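Local coordinates for hypothetical UPF0270 protein PA3463 (Pseudomonas aeruginosa, PDB 1Y0N) that is of unknown function but belongs to the UPF0270 family and folds as a small alpha+beta protein with an antiparallel sheet, at residues Val53-Pro58 with Gln64-Ser69; Asn17-Phe22 with Glu41-Ala46. All blocks are in the same frame, centred on the assembly; numbering follows the deposited sequence.

Contact 1 of 2, residues Val53-Pro58 with Gln64-Ser69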
ATOM      1  N   VAL A  53      -0.240   0.698   4.496  1.00 28.88           N
ATOM      2  CA  VAL A  53      -0.332  -0.737   4.482  1.00 28.48           C
ATOM      3  C   VAL A  53      -0.883  -1.156   3.111  1.00 29.91           C
ATOM      4  O   VAL A  53      -1.298  -0.289   2.282  1.00 28.99           O
ATOM      5  CB  VAL A  53      -1.286  -1.291   5.629  1.00 29.94           C
ATOM      6  CG1 VAL A  53      -0.774  -0.868   7.051  1.00 28.23           C
ATOM      7  CG2 VAL A  53      -2.736  -0.789   5.401  1.00 28.32           C
ATOM      8  N   ILE A  54      -0.847  -2.468   2.862  1.00 29.37           N
ATOM      9  CA  ILE A  54      -1.393  -3.007   1.637  1.00 32.04           C
ATOM     10  C   ILE A  54      -2.532  -3.953   1.957  1.00 31.72           C
ATOM     11  O   ILE A  54      -2.350  -4.898   2.682  1.00 31.05           O
ATOM     12  CB  ILE A  54      -0.324  -3.730   0.812  1.00 32.08           C
ATOM     13  CG1 ILE A  54       0.717  -2.661   0.384  1.00 32.36           C
ATOM     14  CG2 ILE A  54      -0.987  -4.387  -0.446  1.00 35.00           C
ATOM     15  CD1 ILE A  54       2.005  -3.204   0.102  1.00 35.74           C
ATOM     16  N   LEU A  55      -3.678  -3.655   1.387  1.00 32.60           N
ATOM     17  CA  LEU A  55      -4.850  -4.485   1.479  1.00 35.60           C
ATOM     18  C   LEU A  55      -5.011  -5.381   0.249  1.00 35.98           C
ATOM     19  O   LEU A  55      -4.896  -4.943  -0.887  1.00 36.59           O
ATOM     20  CB  LEU A  55      -6.103  -3.616   1.637  1.00 36.04           C
ATOM     21  CG  LEU A  55      -6.339  -2.898   2.957  1.00 38.73           C
ATOM     22  CD1 LEU A  55      -7.748  -2.328   2.863  1.00 39.99           C
ATOM     23  CD2 LEU A  55      -6.241  -3.842   4.248  1.00 42.29           C
ATOM     24  N   PHE A  56      -5.308  -6.632   0.507  1.00 37.98           N
ATOM     25  CA  PHE A  56      -5.504  -7.611  -0.556  1.00 40.10           C
ATOM     26  C   PHE A  56      -6.890  -8.276  -0.480  1.00 41.17           C
ATOM     27  O   PHE A  56      -7.279  -8.696   0.589  1.00 39.45           O
ATOM     28  CB  PHE A  56      -4.474  -8.733  -0.419  1.00 41.09           C
ATOM     29  CG  PHE A  56      -4.620  -9.801  -1.471  1.00 40.68           C
ATOM     30  CD1 PHE A  56      -4.374  -9.508  -2.832  1.00 42.71           C
ATOM     31  CD2 PHE A  56      -5.073 -11.065  -1.129  1.00 47.30           C
ATOM     32  CE1 PHE A  56      -4.503 -10.508  -3.825  1.00 43.54           C
ATOM     33  CE2 PHE A  56      -5.214 -12.069  -2.138  1.00 46.83           C
ATOM     34  CZ  PHE A  56      -4.935 -11.751  -3.476  1.00 42.60           C
ATOM     35  N   ASP A  57      -7.586  -8.344  -1.622  1.00 44.42           N
ATOM     36  CA  ASP A  57      -8.915  -8.955  -1.746  1.00 48.34           C
ATOM     37  C   ASP A  57      -8.789 -10.329  -2.412  1.00 50.74           C
ATOM     38  O   ASP A  57      -8.483 -10.403  -3.576  1.00 50.16           O
ATOM     39  CB  ASP A  57      -9.795  -8.090  -2.643  1.00 49.23           C
ATOM     40  CG  ASP A  57     -11.273  -8.579  -2.708  1.00 52.66           C
ATOM     41  OD1 ASP A  57     -11.642  -9.549  -1.978  1.00 56.45           O
ATOM     42  OD2 ASP A  57     -12.063  -7.964  -3.474  1.00 52.90           O
ATOM     43  N   PRO A  58      -8.993 -11.409  -1.652  1.00 53.93           N
ATOM     44  CA  PRO A  58      -9.059 -12.829  -2.075  1.00 56.48           C
ATOM     45  C   PRO A  58      -9.711 -13.044  -3.442  1.00 58.68           C
ATOM     46  O   PRO A  58      -9.113 -13.675  -4.327  1.00 60.47           O
ATOM     47  CB  PRO A  58      -9.909 -13.451  -0.976  1.00 55.95           C
ATOM     48  CG  PRO A  58      -9.505 -12.702   0.241  1.00 56.36           C
ATOM     49  CD  PRO A  58      -9.147 -11.291  -0.191  1.00 54.26           C
ATOM     50  N   GLN A  64      -4.374  -3.028  -2.952  1.00 43.57           N
ATOM     51  CA  GLN A  64      -4.284  -1.574  -2.926  1.00 41.94           C
ATOM     52  C   GLN A  64      -3.468  -1.034  -1.711  1.00 39.21           C
ATOM     53  O   GLN A  64      -3.604  -1.505  -0.603  1.00 36.33           O
ATOM     54  CB  GLN A  64      -5.708  -0.977  -2.928  1.00 43.50           C
ATOM     55  CG  GLN A  64      -5.734   0.537  -2.960  1.00 44.05           C
ATOM     56  CD  GLN A  64      -7.041   1.050  -3.425  1.00 47.19           C
ATOM     57  OE1 GLN A  64      -7.387   2.213  -3.208  1.00 46.82           O
ATOM     58  NE2 GLN A  64      -7.800   0.178  -4.084  1.00 45.14           N
ATOM     59  N   LEU A  65      -2.636  -0.032  -1.977  1.00 37.65           N
ATOM     60  CA  LEU A  65      -1.918   0.661  -0.941  1.00 37.37           C
ATOM     61  C   LEU A  65      -2.868   1.687  -0.329  1.00 35.33           C
ATOM     62  O   LEU A  65      -3.572   2.366  -1.076  1.00 36.05           O
ATOM     63  CB  LEU A  65      -0.740   1.418  -1.527  1.00 36.84           C
ATOM     64  CG  LEU A  65       0.576   1.064  -0.873  1.00 39.07           C
ATOM     65  CD1 LEU A  65       1.354   0.405  -2.028  1.00 38.49           C
ATOM     66  CD2 LEU A  65       1.318   2.259  -0.410  1.00 42.38           C
ATOM     67  N   MET A  66      -2.911   1.741   1.009  1.00 32.69           N
ATOM     68  CA  MET A  66      -3.759   2.697   1.744  1.00 32.33           C
ATOM     69  C   MET A  66      -3.002   3.246   2.970  1.00 30.69           C
ATOM     70  O   MET A  66      -2.191   2.560   3.569  1.00 31.65           O
ATOM     71  CB  MET A  66      -5.096   2.010   2.186  1.00 30.71           C
ATOM     72  CG  MET A  66      -6.250   1.905   1.047  1.00 36.33           C
ATOM     73  SD  MET A  66      -7.777   1.336   1.765  1.00 34.43           S
ATOM     74  CE  MET A  66      -8.313   2.993   2.186  1.00 36.86           C
ATOM     75  N   LEU A  67      -3.288   4.474   3.357  1.00 30.23           N
ATOM     76  CA  LEU A  67      -2.843   4.989   4.655  1.00 30.34           C
ATOM     77  C   LEU A  67      -3.577   4.197   5.765  1.00 29.86           C
ATOM     78  O   LEU A  67      -4.775   3.960   5.680  1.00 29.53           O
ATOM     79  CB  LEU A  67      -3.183   6.487   4.818  1.00 30.30           C
ATOM     80  CG  LEU A  67      -2.387   7.518   3.995  1.00 31.55           C
ATOM     81  CD1 LEU A  67      -2.908   8.970   4.178  1.00 39.09           C
ATOM     82  CD2 LEU A  67      -0.922   7.409   4.388  1.00 36.45           C
ATOM     83  N   ARG A  68      -2.831   3.718   6.725  1.00 29.08           N
ATOM     84  CA  ARG A  68      -3.400   3.035   7.933  1.00 30.16           C
ATOM     85  C   ARG A  68      -4.586   3.827   8.497  1.00 29.49           C
ATOM     86  O   ARG A  68      -5.547   3.235   8.931  1.00 29.83           O
ATOM     87  CB  ARG A  68      -2.320   2.919   9.026  1.00 29.18           C
ATOM     88  CG  ARG A  68      -2.833   2.158  10.302  1.00 31.33           C
ATOM     89  CD  ARG A  68      -1.723   2.114  11.407  1.00 32.70           C
ATOM     90  NE  ARG A  68      -0.704   1.168  10.981  1.00 33.17           N
ATOM     91  CZ  ARG A  68      -0.801  -0.148  11.092  1.00 34.67           C
ATOM     92  NH1 ARG A  68      -1.831  -0.739  11.714  1.00 31.10           N
ATOM     93  NH2 ARG A  68       0.144  -0.882  10.558  1.00 32.30           N
ATOM     94  N   SER A  69      -4.471   5.165   8.505  1.00 30.30           N
ATOM     95  CA  SER A  69      -5.489   6.096   9.018  1.00 33.52           C
ATOM     96  C   SER A  69      -6.815   6.060   8.246  1.00 35.76           C
ATOM     97  O   SER A  69      -7.865   6.391   8.787  1.00 36.14           O
ATOM     98  CB  SER A  69      -4.936   7.505   9.077  1.00 32.62           C
ATOM     99  OG  SER A  69      -4.807   8.086   7.773  1.00 34.25           O
TER
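Val53 and Arg68 meet at about a right angle where the two strands of this beta hairpin part: Val53 CG1 rests over one face of the guanidinium, 3.6 Å from Arg68 NH2. Arg68 reaches back to it through an extended start, CG anti to the backbone N (chi1 -178°), and a bend at chi3; its NE is hydrogen-bonded to Gly50 O, which helps fix the plane that the methyl covers. On the same face of the sheet Leu55 sends CD1 obliquely across to Met66, 3.8 Å from SD, while the end of the Met66 chain, bent at chi3, leads away from the neighbouring strand. Ile54 and Leu65, a non-hydrogen-bonded antiparallel pair, occupy the other face, their side chains crossing at a slant, Ile54 CG1 lying 3.9 Å from Leu65 CG. The pairs flanking them are hydrogen-bonded: Val53 and Met66 exchange N-H and C=O in both directions, as do Leu55 and Gln64, each bond 2.9 Å from N to O. Between them Leu65 CA makes a CA-H...O contact of 3.4 Å with Val53 O. Strand 52-56 is the middle of three, with strand 3-4 along its other edge, where Leu4 touches Val53 and Leu55; helix 12-24 covers the Ile54 and Leu65 face through Leu18 and Phe22.

Contact 2 of 2, residues Asn17-Phe22 with Glu41-Ala46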
ATOM      1  N   ASN A  17       4.076  -0.529  -9.019  1.00 35.72           N
ATOM      2  CA  ASN A  17       2.810  -0.134  -9.605  1.00 35.82           C
ATOM      3  C   ASN A  17       1.813   0.317  -8.509  1.00 34.38           C
ATOM      4  O   ASN A  17       1.142   1.315  -8.671  1.00 35.29           O
ATOM      5  CB  ASN A  17       2.156  -1.294 -10.422  1.00 37.68           C
ATOM      6  CG  ASN A  17       2.950  -1.700 -11.698  1.00 44.73           C
ATOM      7  OD1 ASN A  17       3.627  -0.887 -12.312  1.00 48.79           O
ATOM      8  ND2 ASN A  17       2.831  -2.975 -12.089  1.00 45.22           N
ATOM      9  N   LEU A  18       1.703  -0.441  -7.422  1.00 33.84           N
ATOM     10  CA  LEU A  18       0.845  -0.022  -6.261  1.00 32.66           C
ATOM     11  C   LEU A  18       1.313   1.352  -5.673  1.00 31.04           C
ATOM     12  O   LEU A  18       0.488   2.197  -5.328  1.00 30.35           O
ATOM     13  CB  LEU A  18       0.875  -1.097  -5.132  1.00 31.79           C
ATOM     14  CG  LEU A  18       0.388  -2.564  -5.322  1.00 34.46           C
ATOM     15  CD1 LEU A  18       0.378  -3.345  -4.013  1.00 34.59           C
ATOM     16  CD2 LEU A  18      -0.984  -2.625  -5.854  1.00 34.76           C
ATOM     17  N   LEU A  19       2.636   1.541  -5.554  1.00 30.83           N
ATOM     18  CA  LEU A  19       3.185   2.800  -5.012  1.00 31.33           C
ATOM     19  C   LEU A  19       2.856   3.977  -5.910  1.00 30.93           C
ATOM     20  O   LEU A  19       2.406   5.007  -5.441  1.00 32.01           O
ATOM     21  CB  LEU A  19       4.710   2.696  -4.790  1.00 31.42           C
ATOM     22  CG  LEU A  19       5.109   1.889  -3.557  1.00 31.24           C
ATOM     23  CD1 LEU A  19       6.576   1.469  -3.711  1.00 33.89           C
ATOM     24  CD2 LEU A  19       4.908   2.696  -2.284  1.00 31.78           C
ATOM     25  N   GLU A  20       3.063   3.801  -7.225  1.00 32.10           N
ATOM     26  CA  GLU A  20       2.722   4.803  -8.228  1.00 33.05           C
ATOM     27  C   GLU A  20       1.237   5.118  -8.234  1.00 33.52           C
ATOM     28  O   GLU A  20       0.867   6.311  -8.206  1.00 35.19           O
ATOM     29  CB  GLU A  20       3.273   4.384  -9.622  1.00 34.14           C
ATOM     30  CG  GLU A  20       2.781   5.250 -10.732  1.00 40.91           C
ATOM     31  CD  GLU A  20       3.664   5.193 -11.988  1.00 48.35           C
ATOM     32  OE1 GLU A  20       4.626   4.342 -12.058  1.00 47.69           O
ATOM     33  OE2 GLU A  20       3.357   6.040 -12.882  1.00 52.37           O
ATOM     34  N   ASP A  21       0.375   4.084  -8.204  1.00 33.18           N
ATOM     35  CA  ASP A  21      -1.085   4.307  -8.081  1.00 33.93           C
ATOM     36  C   ASP A  21      -1.396   5.176  -6.882  1.00 32.53           C
ATOM     37  O   ASP A  21      -2.126   6.155  -6.978  1.00 34.24           O
ATOM     38  CB  ASP A  21      -1.865   2.983  -7.940  1.00 34.09           C
ATOM     39  CG  ASP A  21      -1.864   2.168  -9.241  1.00 39.03           C
ATOM     40  OD1 ASP A  21      -1.452   2.720 -10.276  1.00 37.89           O
ATOM     41  OD2 ASP A  21      -2.235   0.969  -9.206  1.00 45.36           O
ATOM     42  N   PHE A  22      -0.806   4.843  -5.748  1.00 32.52           N
ATOM     43  CA  PHE A  22      -1.136   5.504  -4.459  1.00 30.26           C
ATOM     44  C   PHE A  22      -0.783   6.963  -4.524  1.00 31.35           C
ATOM     45  O   PHE A  22      -1.593   7.817  -4.180  1.00 31.97           O
ATOM     46  CB  PHE A  22      -0.410   4.755  -3.324  1.00 31.73           C
ATOM     47  CG  PHE A  22      -0.527   5.409  -1.984  1.00 33.15           C
ATOM     48  CD1 PHE A  22      -1.713   5.363  -1.271  1.00 34.91           C
ATOM     49  CD2 PHE A  22       0.561   6.107  -1.453  1.00 35.32           C
ATOM     50  CE1 PHE A  22      -1.833   5.998  -0.013  1.00 36.20           C
ATOM     51  CE2 PHE A  22       0.485   6.715  -0.180  1.00 36.24           C
ATOM     52  CZ  PHE A  22      -0.720   6.689   0.522  1.00 38.46           C
ATOM     53  N   GLU A  41       9.224   7.386  -3.026  1.00 31.43           N
ATOM     54  CA  GLU A  41      10.140   7.073  -1.924  1.00 32.17           C
ATOM     55  C   GLU A  41       9.531   7.449  -0.556  1.00 29.66           C
ATOM     56  O   GLU A  41       9.771   6.746   0.424  1.00 29.41           O
ATOM     57  CB  GLU A  41      11.516   7.780  -2.098  1.00 31.70           C
ATOM     58  CG  GLU A  41      12.451   7.147  -3.053  1.00 38.58           C
ATOM     59  CD  GLU A  41      12.955   5.764  -2.576  1.00 47.44           C
ATOM     60  OE1 GLU A  41      13.079   5.479  -1.336  1.00 44.74           O
ATOM     61  OE2 GLU A  41      13.200   4.954  -3.486  1.00 52.04           O
ATOM     62  N   ARG A  42       8.808   8.548  -0.505  1.00 29.43           N
ATOM     63  CA  ARG A  42       8.107   8.940   0.701  1.00 30.40           C
ATOM     64  C   ARG A  42       7.080   7.857   1.052  1.00 29.56           C
ATOM     65  O   ARG A  42       6.902   7.499   2.204  1.00 27.87           O
ATOM     66  CB  ARG A  42       7.356  10.247   0.552  1.00 30.55           C
ATOM     67  CG  ARG A  42       8.177  11.505   0.420  1.00 33.09           C
ATOM     68  CD  ARG A  42       7.240  12.662   0.300  1.00 33.33           C
ATOM     69  NE  ARG A  42       8.037  13.886   0.216  1.00 38.60           N
ATOM     70  CZ  ARG A  42       7.587  15.034  -0.264  1.00 41.55           C
ATOM     71  NH1 ARG A  42       6.336  15.116  -0.714  1.00 40.76           N
ATOM     72  NH2 ARG A  42       8.371  16.103  -0.294  1.00 38.90           N
ATOM     73  N   ALA A  43       6.403   7.312   0.041  1.00 29.33           N
ATOM     74  CA  ALA A  43       5.411   6.238   0.300  1.00 28.35           C
ATOM     75  C   ALA A  43       6.071   4.900   0.774  1.00 28.53           C
ATOM     76  O   ALA A  43       5.514   4.146   1.583  1.00 27.35           O
ATOM     77  CB  ALA A  43       4.530   6.056  -0.963  1.00 29.82           C
ATOM     78  N   ARG A  44       7.246   4.585   0.238  1.00 30.07           N
ATOM     79  CA  ARG A  44       7.987   3.415   0.632  1.00 32.50           C
ATOM     80  C   ARG A  44       8.420   3.512   2.105  1.00 31.12           C
ATOM     81  O   ARG A  44       8.476   2.500   2.782  1.00 31.14           O
ATOM     82  CB  ARG A  44       9.285   3.233  -0.164  1.00 30.80           C
ATOM     83  CG  ARG A  44       9.185   2.697  -1.544  1.00 36.32           C
ATOM     84  CD  ARG A  44      10.610   2.366  -2.167  1.00 34.91           C
ATOM     85  NE  ARG A  44      10.423   2.162  -3.589  1.00 43.29           N
ATOM     86  CZ  ARG A  44       9.991   1.032  -4.140  1.00 45.00           C
ATOM     87  NH1 ARG A  44       9.695  -0.030  -3.379  1.00 37.85           N
ATOM     88  NH2 ARG A  44       9.831   0.981  -5.468  1.00 46.81           N
ATOM     89  N   HIS A  45       8.830   4.700   2.515  1.00 30.52           N
ATOM     90  CA  HIS A  45       9.184   4.963   3.927  1.00 31.68           C
ATOM     91  C   HIS A  45       7.949   4.761   4.819  1.00 30.01           C
ATOM     92  O   HIS A  45       8.047   4.162   5.893  1.00 30.12           O
ATOM     93  CB  HIS A  45       9.693   6.379   4.072  1.00 30.48           C
ATOM     94  CG  HIS A  45      10.309   6.671   5.405  1.00 34.99           C
ATOM     95  ND1 HIS A  45      11.420   6.016   5.870  1.00 36.43           N
ATOM     96  CD2 HIS A  45       9.982   7.586   6.352  1.00 36.99           C
ATOM     97  CE1 HIS A  45      11.755   6.507   7.051  1.00 38.75           C
ATOM     98  NE2 HIS A  45      10.883   7.443   7.375  1.00 37.88           N
ATOM     99  N   ALA A  46       6.817   5.294   4.366  1.00 29.16           N
ATOM    100  CA  ALA A  46       5.525   5.174   5.063  1.00 28.16           C
ATOM    101  C   ALA A  46       5.180   3.673   5.209  1.00 29.24           C
ATOM    102  O   ALA A  46       4.728   3.238   6.288  1.00 26.83           O
ATOM    103  CB  ALA A  46       4.445   5.909   4.315  1.00 28.02           C
TER
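Leu19 holds CG anti to its carbonyl carbon (chi1 -76°), which directs both methyls at helix 36-48, and Phe22, with CG anti to the backbone N (chi1 173°), swings its ring in to meet Ala43, which Leu19 also touches. This is helix-helix packing at a steep angle: the segments 17-22 and 41-46 run at 110° to each other, their axes 9.8 Å apart at closest approach. Ala43 is the small residue on which the two larger ones converge. Its CB lies 3.6 Å from Leu19 CD2 and 4.0 Å from Phe22 CD2, the ring approaching obliquely. No hydrogen bond joins the two segments; the contact rests on apolar packing round Ala43 and on Leu19 against the Arg44 guanidinium. Val40 and Leu47, on the same helix as Ala43, also touch Leu19, while Phe22 reaches Leu65 and Leu67 of the sheet. Arg44 crosses Leu19 at about a right angle. Its chain is extended from CG to NE, and its NH2 is hydrogen-bonded to Asn16 OD1, about one turn before Leu19, a tether that ties the guanidinium to helix 12-24. Glu41 OE2 makes a long salt bridge to Arg44 NE. Leu19 CD1 sits over the centre of the guanidinium face, 3.5 Å from Arg44 CZ.

Overall arrangement
Contact 1 and contact 2 lie about 12 Å apart between centres and follow one another along the chain, helix 36-48 leading into strand 52-56. The hairpin of contact 1 is partly buried and depends on backbone hydrogen bonds, with apolar pairs on both faces and exposed residues at its margin; contact 2 is buried and has no hydrogen bond between its segments, its helices meeting by side-chain packing with one polar tie, Arg44 to Asn16, beside it. Each nevertheless sets an aliphatic methyl over an arginine guanidinium whose polar partner lies outside the segments. Helix 12-24 serves both sites: Leu65 CD1 packs 3.5 Å from Leu18 CB, and Phe22 bridges from Ala43 to the sheet, so hairpin and helix pair share one hydrophobic core.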